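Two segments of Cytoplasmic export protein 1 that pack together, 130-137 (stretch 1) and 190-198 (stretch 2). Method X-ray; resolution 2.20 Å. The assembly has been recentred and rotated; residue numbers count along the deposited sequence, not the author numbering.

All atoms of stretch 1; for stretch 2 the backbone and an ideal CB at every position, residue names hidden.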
# COMPACT_ATOMS: atom_id res chain seq x y z
N THR A 130 -11.35 -23.38 23.26
CA THR A 130 -10.00 -23.46 22.70
C THR A 130 -9.31 -22.07 22.52
O THR A 130 -8.27 -21.98 21.86
CB THR A 130 -10.06 -24.10 21.30
OG1 THR A 130 -10.82 -23.20 20.45
CG2 THR A 130 -10.70 -25.60 21.33
N LEU A 131 -9.90 -21.01 23.06
CA LEU A 131 -9.35 -19.64 22.89
C LEU A 131 -7.87 -19.52 23.30
O LEU A 131 -7.51 -19.79 24.43
CB LEU A 131 -10.13 -18.62 23.72
CG LEU A 131 -11.39 -17.97 23.19
CD1 LEU A 131 -12.18 -17.40 24.35
CD2 LEU A 131 -11.09 -16.85 22.22
N SER A 132 -7.02 -19.11 22.37
CA SER A 132 -5.60 -19.06 22.66
C SER A 132 -4.93 -18.19 21.59
O SER A 132 -5.59 -17.67 20.70
CB SER A 132 -5.02 -20.49 22.69
OG SER A 132 -4.54 -20.93 21.41
N LYS A 133 -3.62 -18.06 21.65
CA LYS A 133 -2.96 -17.25 20.67
C LYS A 133 -3.11 -17.88 19.29
O LYS A 133 -3.20 -17.19 18.27
CB LYS A 133 -1.52 -17.01 21.08
CG LYS A 133 -1.42 -16.13 22.33
CD LYS A 133 0.03 -15.96 22.74
CE LYS A 133 0.22 -16.26 24.22
NZ LYS A 133 1.61 -16.76 24.47
N ASP A 134 -3.22 -19.20 19.30
CA ASP A 134 -3.35 -19.97 18.10
C ASP A 134 -4.75 -19.84 17.50
O ASP A 134 -4.97 -20.24 16.36
CB ASP A 134 -3.02 -21.45 18.40
CG ASP A 134 -1.53 -21.70 18.45
OD1 ASP A 134 -0.78 -20.90 17.87
OD2 ASP A 134 -1.10 -22.69 19.08
N SER A 135 -5.70 -19.32 18.26
CA SER A 135 -7.01 -19.12 17.69
C SER A 135 -7.05 -18.04 16.62
O SER A 135 -8.00 -18.00 15.85
CB SER A 135 -7.98 -18.71 18.76
OG SER A 135 -8.10 -19.73 19.71
N VAL A 136 -6.06 -17.12 16.59
CA VAL A 136 -6.35 -15.84 15.94
C VAL A 136 -5.79 -15.68 14.55
O VAL A 136 -4.57 -15.81 14.33
CB VAL A 136 -5.95 -14.61 16.80
CG1 VAL A 136 -6.41 -13.32 16.10
CG2 VAL A 136 -6.53 -14.73 18.22
N PHE A 137 -6.69 -15.37 13.61
CA PHE A 137 -6.26 -15.11 12.24
C PHE A 137 -6.82 -13.80 11.76
O PHE A 137 -7.78 -13.27 12.33
CB PHE A 137 -6.70 -16.25 11.30
CG PHE A 137 -5.97 -17.53 11.53
CD1 PHE A 137 -6.26 -18.34 12.64
CD2 PHE A 137 -4.96 -17.92 10.68
CE1 PHE A 137 -5.55 -19.50 12.89
CE2 PHE A 137 -4.26 -19.11 10.89
CZ PHE A 137 -4.55 -19.89 11.99
N UNK A 190 -10.73 -18.01 28.99
CA UNK A 190 -9.83 -18.04 27.84
C UNK A 190 -9.74 -16.69 27.13
O UNK A 190 -8.68 -16.32 26.61
CB UNK A 190 -10.29 -19.11 26.85
N UNK A 191 -10.84 -15.95 27.14
CA UNK A 191 -10.86 -14.59 26.58
C UNK A 191 -9.93 -13.66 27.37
O UNK A 191 -9.17 -12.91 26.77
CB UNK A 191 -12.29 -14.03 26.58
N UNK A 192 -9.99 -13.74 28.70
CA UNK A 192 -9.08 -12.95 29.58
C UNK A 192 -7.60 -13.20 29.29
O UNK A 192 -6.84 -12.27 29.05
CB UNK A 192 -9.36 -13.28 31.05
N UNK A 193 -7.20 -14.45 29.28
CA UNK A 193 -5.83 -14.81 28.88
C UNK A 193 -5.41 -14.15 27.56
O UNK A 193 -4.32 -13.56 27.47
CB UNK A 193 -5.71 -16.33 28.75
N UNK A 194 -6.26 -14.24 26.53
CA UNK A 194 -5.95 -13.68 25.19
C UNK A 194 -5.78 -12.18 25.21
O UNK A 194 -4.84 -11.64 24.63
CB UNK A 194 -7.05 -14.04 24.19
N UNK A 195 -6.74 -11.49 25.83
CA UNK A 195 -6.66 -10.03 25.95
C UNK A 195 -5.41 -9.63 26.72
O UNK A 195 -4.72 -8.68 26.33
CB UNK A 195 -7.91 -9.47 26.64
N UNK A 196 -5.08 -10.36 27.77
CA UNK A 196 -3.85 -10.04 28.51
C UNK A 196 -2.64 -10.27 27.64
O UNK A 196 -1.68 -9.51 27.73
CB UNK A 196 -3.74 -10.88 29.79
N UNK A 197 -2.69 -11.30 26.77
CA UNK A 197 -1.55 -11.55 25.88
C UNK A 197 -1.45 -10.48 24.79
O UNK A 197 -0.36 -10.17 24.33
CB UNK A 197 -1.67 -12.94 25.24
N UNK A 198 -2.59 -9.93 24.37
CA UNK A 198 -2.62 -8.87 23.36
C UNK A 198 -2.08 -7.55 23.88
O UNK A 198 -1.44 -6.81 23.14
CB UNK A 198 -4.05 -8.67 22.85

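Stretch 2 is helical throughout, so its positions can be judged by which of them turn CA-to-CB toward the loop and 3-10 segment of stretch 1.

At position 190 the CA lies 5.2 Å from the CA of Leu131, and CA-to-CB would point toward stretch 1. The ideal CB would sit 3.2 Å from Leu131 CB, too tight for two carbons without adjustment. Since phi/psi of -71/-33 is ordinary helix and asks for no special residue, the argument for glycine is steric, with alanine a strained alternative. The residue is Gly190, and Leu131 CD1 rests 3.8 Å from Gly190 C.

Position 191 points away overall, yet its ideal CB is 4.0 Å from Leu131 CD1. That contact suits an aliphatic residue but hardly selects among those that have a CB. It is Leu191, whose CB keeps the 4.0 Å apolar contact with Leu131 CD1; the same methyl approaches the backbone more closely, with Leu131 CD1 3.4 Å from Leu191 N.

Positions 192 and 193 have nothing of stretch 1 within 5.5 Å of the ideal CB. The first is out of reach and the second points toward stretch 1 across a gap, so neither can be specified from this contact. They are Gly192 and Leu193.

Position 194 points toward stretch 1, its ideal CB 5.2 Å from Ser132 O and 5.3 Å from Leu131 CD2. This leaves room for a medium or large side chain, and the methyls of Leu131 and Val136 favour leucine, isoleucine or methionine. The residue is Leu194. Its CD1 meets Val136 CG2 at 4.0 Å and Leu131 CD2 at 4.3 Å, while its CD2 lies 3.9 Å from Ser132 O and 4.3 Å from Lys133 CA. Chi1 of -133° falls between wells.

Positions 195 and 196 are out of reach, leaving their side chains unconstrained by stretch 1; they are Ile195 and Lys196.

Position 197 turns back toward stretch 1, with its ideal CB 4.0 Å from Lys133 CE. A small residue such as alanine or serine would fit beside the lysine chain, and an acidic one could be considered for its charge. It is Ser197: OG lies 3.8 Å from Lys133 CE, a van der Waals approach, while its hydrogen bond goes within the helix, from Ser197 OG to Leu193 O at 2.6 Å.

Position 198 points sideways, with no stretch 1 atom near its ideal CB, so many residues would serve. Leu198 brings its end nearer, but its CD1 stays 5.9 Å from Val136 CG2.

No hydrogen bond crosses between the stretches; 330 Å² is buried in total.

Stretch 2, residues 190-198: GLGLLIKSL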
# COMPACT_ATOMS: atom_id res chain seq x y z
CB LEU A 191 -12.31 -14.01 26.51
CG LEU A 191 -12.42 -12.60 25.91
CD1 LEU A 191 -11.73 -12.47 24.55
CD2 LEU A 191 -13.84 -12.05 25.82
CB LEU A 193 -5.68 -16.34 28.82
CG LEU A 193 -5.37 -17.11 30.11
CD1 LEU A 193 -6.00 -18.51 30.13
CD2 LEU A 193 -3.87 -17.22 30.27
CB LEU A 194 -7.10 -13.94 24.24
CG LEU A 194 -6.75 -14.49 22.85
CD1 LEU A 194 -7.87 -14.09 21.92
CD2 LEU A 194 -5.38 -14.13 22.26
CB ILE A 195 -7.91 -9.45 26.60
CG1 ILE A 195 -9.09 -9.48 25.61
CG2 ILE A 195 -7.63 -8.03 27.10
CD1 ILE A 195 -10.45 -9.15 26.21
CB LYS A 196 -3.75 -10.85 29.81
CG LYS A 196 -4.68 -10.27 30.89
CD LYS A 196 -4.41 -10.83 32.26
CE LYS A 196 -5.04 -12.20 32.40
NZ LYS A 196 -4.78 -12.84 33.72
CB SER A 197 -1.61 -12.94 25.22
OG SER A 197 -2.07 -13.93 26.12
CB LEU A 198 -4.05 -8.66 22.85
CG LEU A 198 -4.48 -9.76 21.85
CD1 LEU A 198 -5.98 -9.91 21.64
CD2 LEU A 198 -3.77 -9.57 20.50
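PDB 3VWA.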